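Long-range contact in 30-kDa cleavage and polyadenylation specificity factor 30 (Arabidopsis thaliana, PDB 5ZUU), which acts within the CPSF complex in pre-mRNA 3'-end formation and poly(A) site selection, and recognises m6A-modified RNA through the YTH domain present here: residues N26-A40 and G82-H94. Residues are numbered along the deposited sequence; the frame is centred on the assembly and turned at random.
Sequences NRENFELSVQQGVWA and GGYIGGGNWKHEH
Q36, at the end of helix 27-36, reaches across to the glycine-rich segment 82-94 and takes the backbone N-H of G88 on its amide oxygen, with G88 N 2.6 Å from Q36 OE1. The bond is nearly straight (161°) and lies in the carbonyl plane; Q36 has CG beside its backbone N (chi1 -66°) and an extended chain beyond it, which carries OE1 to the glycines. G88 CA rests over one face of the W90 indole, where a side chain would strike the ring. W90 in turn packs against V38, with V38 CG1 3.4 Å from W90 CZ2, and W39 turns an edge to its face, the six-membered rings 72° apart. W90 NE1 is satisfied outside the two segments, by the side-chain oxygen of N102. An alanine in place of W90 is likely to leave that N102 oxygen without its donor and to take away the ring on which V38 and W39 pack.

Several polar groups of 26-40 are satisfied locally. N26 caps the helix, its OD1 accepting from N29 N at 2.7 Å, while S33 OG donates to V38 O at 2.7 Å, tying the helix to strand 38-39, and also bonds to W107 NE1 of strand 103-114. At the exposed end, K91 runs past N26 to a longish salt bridge with E28 (OE1 to NZ 3.4 Å).

W39 and W90 also pack on a modified residue, in keeping with the m6A base of the bound RNA, which hydrogen-bonds to A40 O, consistent with the tryptophan-lined m6A cage of YTH domains.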
loop_
_atom_site.group_PDB
_atom_site.type_symbol
_atom_site.label_atom_id
_atom_site.label_comp_id
_atom_site.label_asym_id
_atom_site.label_seq_id
_atom_site.Cartn_x
_atom_site.Cartn_y
_atom_site.Cartn_z
ATOM N N ASN A 26 9.727 9.515 2.074
ATOM C CA ASN A 26 10.437 9.185 3.295
ATOM C C ASN A 26 9.812 7.983 4.028
ATOM O O ASN A 26 8.635 7.679 3.813
ATOM C CB ASN A 26 10.464 10.456 4.200
ATOM C CG ASN A 26 9.062 10.922 4.600
ATOM O OD1 ASN A 26 8.317 10.189 5.221
ATOM N ND2 ASN A 26 8.683 12.144 4.204
ATOM N N ARG A 27 10.589 7.303 4.883
ATOM C CA ARG A 27 10.045 6.210 5.712
ATOM C C ARG A 27 9.131 6.722 6.797
ATOM O O ARG A 27 8.179 6.045 7.227
ATOM C CB ARG A 27 11.116 5.406 6.403
ATOM C CG ARG A 27 11.929 4.596 5.457
ATOM C CD ARG A 27 12.695 3.491 6.194
ATOM N NE ARG A 27 13.454 2.757 5.198
ATOM C CZ ARG A 27 13.132 1.584 4.655
ATOM N NH1 ARG A 27 12.088 0.881 5.039
ATOM N NH2 ARG A 27 13.949 1.082 3.735
ATOM N N GLU A 28 9.391 7.919 7.264
ATOM C CA GLU A 28 8.609 8.389 8.414
ATOM C C GLU A 28 7.151 8.309 8.076
ATOM O O GLU A 28 6.404 7.825 8.899
ATOM C CB GLU A 28 8.970 9.798 8.861
ATOM C CG GLU A 28 10.412 9.943 9.336
ATOM C CD GLU A 28 11.410 10.298 8.220
ATOM O OE1 GLU A 28 11.950 11.440 8.217
ATOM O OE2 GLU A 28 11.665 9.436 7.345
ATOM N N ASN A 29 6.710 8.776 6.907
ATOM C CA ASN A 29 5.267 8.742 6.582
ATOM C C ASN A 29 4.706 7.327 6.447
ATOM O O ASN A 29 3.649 7.045 6.852
ATOM C CB ASN A 29 4.937 9.592 5.360
ATOM C CG ASN A 29 5.104 11.091 5.616
ATOM O OD1 ASN A 29 5.079 11.893 4.706
ATOM N ND2 ASN A 29 5.275 11.438 6.838
ATOM N N PHE A 30 5.476 6.488 5.815
ATOM C CA PHE A 30 5.118 5.100 5.681
ATOM C C PHE A 30 4.898 4.449 7.062
ATOM O O PHE A 30 3.931 3.728 7.297
ATOM C CB PHE A 30 6.219 4.404 4.872
ATOM C CG PHE A 30 6.219 2.919 5.014
ATOM C CD1 PHE A 30 5.099 2.195 4.667
ATOM C CD2 PHE A 30 7.362 2.235 5.533
ATOM C CE1 PHE A 30 5.104 0.812 4.784
ATOM C CE2 PHE A 30 7.374 0.871 5.636
ATOM C CZ PHE A 30 6.220 0.159 5.277
ATOM N N GLU A 31 5.830 4.713 7.965
ATOM C CA GLU A 31 5.698 4.208 9.373
ATOM C C GLU A 31 4.530 4.752 10.135
ATOM O O GLU A 31 3.825 4.010 10.773
ATOM C CB GLU A 31 7.000 4.368 10.127
ATOM C CG GLU A 31 7.996 3.394 9.536
ATOM C CD GLU A 31 9.367 3.478 10.123
ATOM O OE1 GLU A 31 9.500 4.028 11.226
ATOM O OE2 GLU A 31 10.298 2.958 9.463
ATOM N N LEU A 32 4.246 6.026 9.942
ATOM C CA LEU A 32 3.042 6.625 10.462
ATOM C C LEU A 32 1.775 5.985 9.890
ATOM O O LEU A 32 0.775 5.761 10.619
ATOM C CB LEU A 32 3.057 8.121 10.152
ATOM C CG LEU A 32 2.374 9.050 11.147
ATOM C CD1 LEU A 32 3.046 8.994 12.513
ATOM C CD2 LEU A 32 2.412 10.480 10.630
ATOM N N SER A 33 1.794 5.715 8.581
ATOM C CA SER A 33 0.673 5.016 7.978
ATOM C C SER A 33 0.393 3.650 8.642
ATOM O O SER A 33 -0.732 3.248 8.896
ATOM C CB SER A 33 0.943 4.838 6.492
ATOM O OG SER A 33 -0.102 4.148 5.908
ATOM N N VAL A 34 1.471 2.943 8.894
ATOM C CA VAL A 34 1.410 1.621 9.520
ATOM C C VAL A 34 0.841 1.712 10.929
ATOM O O VAL A 34 -0.003 0.903 11.299
ATOM C CB VAL A 34 2.800 0.965 9.511
ATOM C CG1 VAL A 34 2.808 -0.282 10.374
ATOM C CG2 VAL A 34 3.196 0.610 8.075
ATOM N N GLN A 35 1.282 2.691 11.710
ATOM C CA GLN A 35 0.789 2.843 13.092
ATOM C C GLN A 35 -0.674 3.283 13.127
ATOM O O GLN A 35 -1.414 2.899 14.020
ATOM C CB GLN A 35 1.699 3.804 13.899
ATOM C CG GLN A 35 1.163 4.249 15.270
ATOM C CD GLN A 35 0.862 3.088 16.187
ATOM O OE1 GLN A 35 1.672 2.161 16.318
ATOM N NE2 GLN A 35 -0.306 3.118 16.820
ATOM N N GLN A 36 -1.104 4.067 12.140
ATOM C CA GLN A 36 -2.440 4.666 12.165
ATOM C C GLN A 36 -3.450 4.092 11.208
ATOM O O GLN A 36 -4.600 4.389 11.343
ATOM C CB GLN A 36 -2.263 6.170 11.908
ATOM C CG GLN A 36 -1.520 6.806 13.063
ATOM C CD GLN A 36 -1.171 8.230 12.827
ATOM O OE1 GLN A 36 -1.798 8.932 12.038
ATOM N NE2 GLN A 36 -0.145 8.682 13.529
ATOM N N GLY A 37 -3.056 3.301 10.216
ATOM C CA GLY A 37 -4.067 2.802 9.261
ATOM C C GLY A 37 -4.668 3.835 8.332
ATOM O O GLY A 37 -5.874 3.782 7.957
ATOM N N VAL A 38 -3.795 4.726 7.897
ATOM C CA VAL A 38 -4.174 5.937 7.201
ATOM C C VAL A 38 -3.143 6.302 6.169
ATOM O O VAL A 38 -1.984 6.079 6.383
ATOM C CB VAL A 38 -4.348 7.012 8.298
ATOM C CG1 VAL A 38 -3.503 8.237 8.120
ATOM C CG2 VAL A 38 -5.804 7.326 8.484
ATOM N N TRP A 39 -3.569 6.844 5.042
ATOM C CA TRP A 39 -2.670 7.424 4.082
ATOM C C TRP A 39 -3.278 8.694 3.516
ATOM O O TRP A 39 -4.477 8.925 3.625
ATOM C CB TRP A 39 -2.390 6.426 2.930
ATOM C CG TRP A 39 -1.210 6.821 1.985
ATOM C CD1 TRP A 39 -1.273 7.033 0.658
ATOM C CD2 TRP A 39 0.143 7.095 2.351
ATOM N NE1 TRP A 39 -0.075 7.404 0.160
ATOM C CE2 TRP A 39 0.835 7.419 1.168
ATOM C CE3 TRP A 39 0.847 7.037 3.546
ATOM C CZ2 TRP A 39 2.221 7.692 1.151
ATOM C CZ3 TRP A 39 2.169 7.325 3.545
ATOM C CH2 TRP A 39 2.858 7.695 2.359
ATOM N N ALA A 40 -2.432 9.504 2.883
ATOM C CA ALA A 40 -2.877 10.597 2.056
ATOM C C ALA A 40 -1.978 10.636 0.825
ATOM O O ALA A 40 -0.771 10.482 0.958
ATOM C CB ALA A 40 -2.809 11.950 2.825
ATOM N N GLY A 82 -12.355 11.716 0.702
ATOM C CA GLY A 82 -13.412 12.682 0.936
ATOM C C GLY A 82 -13.977 12.203 2.242
ATOM O O GLY A 82 -13.965 11.014 2.523
ATOM N N GLY A 83 -14.397 13.059 3.100
ATOM C CA GLY A 83 -14.934 12.506 4.362
ATOM C C GLY A 83 -13.822 12.566 5.407
ATOM O O GLY A 83 -12.643 12.302 5.108
ATOM N N TYR A 84 -14.160 12.952 6.635
ATOM C CA TYR A 84 -13.133 13.052 7.624
ATOM C C TYR A 84 -12.659 11.632 8.051
ATOM O O TYR A 84 -13.453 10.763 8.332
ATOM C CB TYR A 84 -13.594 13.812 8.856
ATOM C CG TYR A 84 -12.559 13.752 9.945
ATOM C CD1 TYR A 84 -11.438 14.540 9.898
ATOM C CD2 TYR A 84 -12.693 12.849 10.997
ATOM C CE1 TYR A 84 -10.464 14.462 10.901
ATOM C CE2 TYR A 84 -11.771 12.777 12.017
ATOM C CZ TYR A 84 -10.653 13.578 11.968
ATOM O OH TYR A 84 -9.745 13.485 12.998
ATOM N N ILE A 85 -11.351 11.481 8.120
ATOM C CA ILE A 85 -10.724 10.278 8.633
ATOM C C ILE A 85 -9.791 10.555 9.823
ATOM O O ILE A 85 -9.879 9.846 10.814
ATOM C CB ILE A 85 -10.039 9.511 7.478
ATOM C CG1 ILE A 85 -11.117 8.806 6.622
ATOM C CG2 ILE A 85 -8.996 8.544 7.960
ATOM C CD1 ILE A 85 -11.970 7.753 7.311
ATOM N N GLY A 86 -8.920 11.547 9.741
ATOM C CA GLY A 86 -8.098 11.862 10.888
ATOM C C GLY A 86 -6.790 11.107 10.979
ATOM O O GLY A 86 -6.523 10.154 10.235
ATOM N N GLY A 87 -5.957 11.578 11.890
ATOM C CA GLY A 87 -4.628 11.056 12.054
ATOM C C GLY A 87 -3.657 11.764 11.157
ATOM O O GLY A 87 -3.834 12.925 10.832
ATOM N N GLY A 88 -2.607 11.049 10.782
ATOM C CA GLY A 88 -1.646 11.496 9.791
ATOM C C GLY A 88 -1.397 12.988 9.798
ATOM O O GLY A 88 -1.903 13.701 8.921
ATOM N N ASN A 89 -0.664 13.480 10.796
ATOM C CA ASN A 89 0.129 14.662 10.544
ATOM C C ASN A 89 1.465 14.227 9.891
ATOM O O ASN A 89 2.331 13.644 10.516
ATOM C CB ASN A 89 0.303 15.550 11.778
ATOM C CG ASN A 89 0.465 17.007 11.386
ATOM O OD1 ASN A 89 1.510 17.381 10.847
ATOM N ND2 ASN A 89 -0.598 17.812 11.566
ATOM N N TRP A 90 1.594 14.543 8.618
ATOM C CA TRP A 90 2.599 13.979 7.767
ATOM C C TRP A 90 3.789 14.899 7.787
ATOM O O TRP A 90 3.643 16.118 7.956
ATOM C CB TRP A 90 2.058 13.844 6.316
ATOM C CG TRP A 90 0.783 13.045 6.206
ATOM C CD1 TRP A 90 -0.471 13.518 5.933
ATOM C CD2 TRP A 90 0.638 11.646 6.418
ATOM N NE1 TRP A 90 -1.363 12.492 5.930
ATOM C CE2 TRP A 90 -0.718 11.335 6.223
ATOM C CE3 TRP A 90 1.533 10.617 6.705
ATOM C CZ2 TRP A 90 -1.222 10.035 6.357
ATOM C CZ3 TRP A 90 1.051 9.341 6.812
ATOM C CH2 TRP A 90 -0.320 9.046 6.625
ATOM N N LYS A 91 4.967 14.331 7.610
ATOM C CA LYS A 91 6.154 15.116 7.334
ATOM C C LYS A 91 6.167 15.552 5.853
ATOM O O LYS A 91 5.859 14.756 4.993
ATOM C CB LYS A 91 7.378 14.262 7.675
ATOM C CG LYS A 91 8.729 14.780 7.193
ATOM C CD LYS A 91 9.799 13.702 7.314
ATOM C CE LYS A 91 11.144 14.173 6.784
ATOM N NZ LYS A 91 11.851 14.866 7.888
ATOM N N HIS A 92 6.485 16.816 5.562
ATOM C CA HIS A 92 6.919 17.244 4.207
ATOM C C HIS A 92 7.821 18.466 4.244
ATOM O O HIS A 92 7.792 19.185 5.225
ATOM C CB HIS A 92 5.728 17.456 3.248
ATOM C CG HIS A 92 4.724 18.479 3.687
ATOM N ND1 HIS A 92 4.170 18.502 4.949
ATOM C CD2 HIS A 92 4.125 19.482 2.997
ATOM C CE1 HIS A 92 3.302 19.498 5.031
ATOM N NE2 HIS A 92 3.260 20.109 3.861
ATOM N N GLU A 93 8.608 18.686 3.183
ATOM C CA GLU A 93 9.563 19.830 3.095
ATOM C C GLU A 93 8.937 21.167 2.597
ATOM O O GLU A 93 8.209 21.165 1.602
ATOM C CB GLU A 93 10.795 19.455 2.231
ATOM C CG GLU A 93 10.749 19.854 0.750
ATOM C CD GLU A 93 11.951 19.360 -0.040
ATOM O OE1 GLU A 93 12.630 20.186 -0.691
ATOM O OE2 GLU A 93 12.217 18.142 -0.012
ATOM N N HIS A 94 9.272 22.282 3.275
ATOM C CA HIS A 94 8.713 23.659 3.060
ATOM C C HIS A 94 7.329 23.735 2.358
ATOM O O HIS A 94 7.145 24.478 1.389
ATOM C CB HIS A 94 9.761 24.580 2.371
ATOM C CG HIS A 94 9.513 26.063 2.552
ATOM N ND1 HIS A 94 9.318 26.924 1.488
ATOM C CD2 HIS A 94 9.448 26.834 3.667
ATOM C CE1 HIS A 94 9.132 28.153 1.938
ATOM N NE2 HIS A 94 9.207 28.126 3.258
#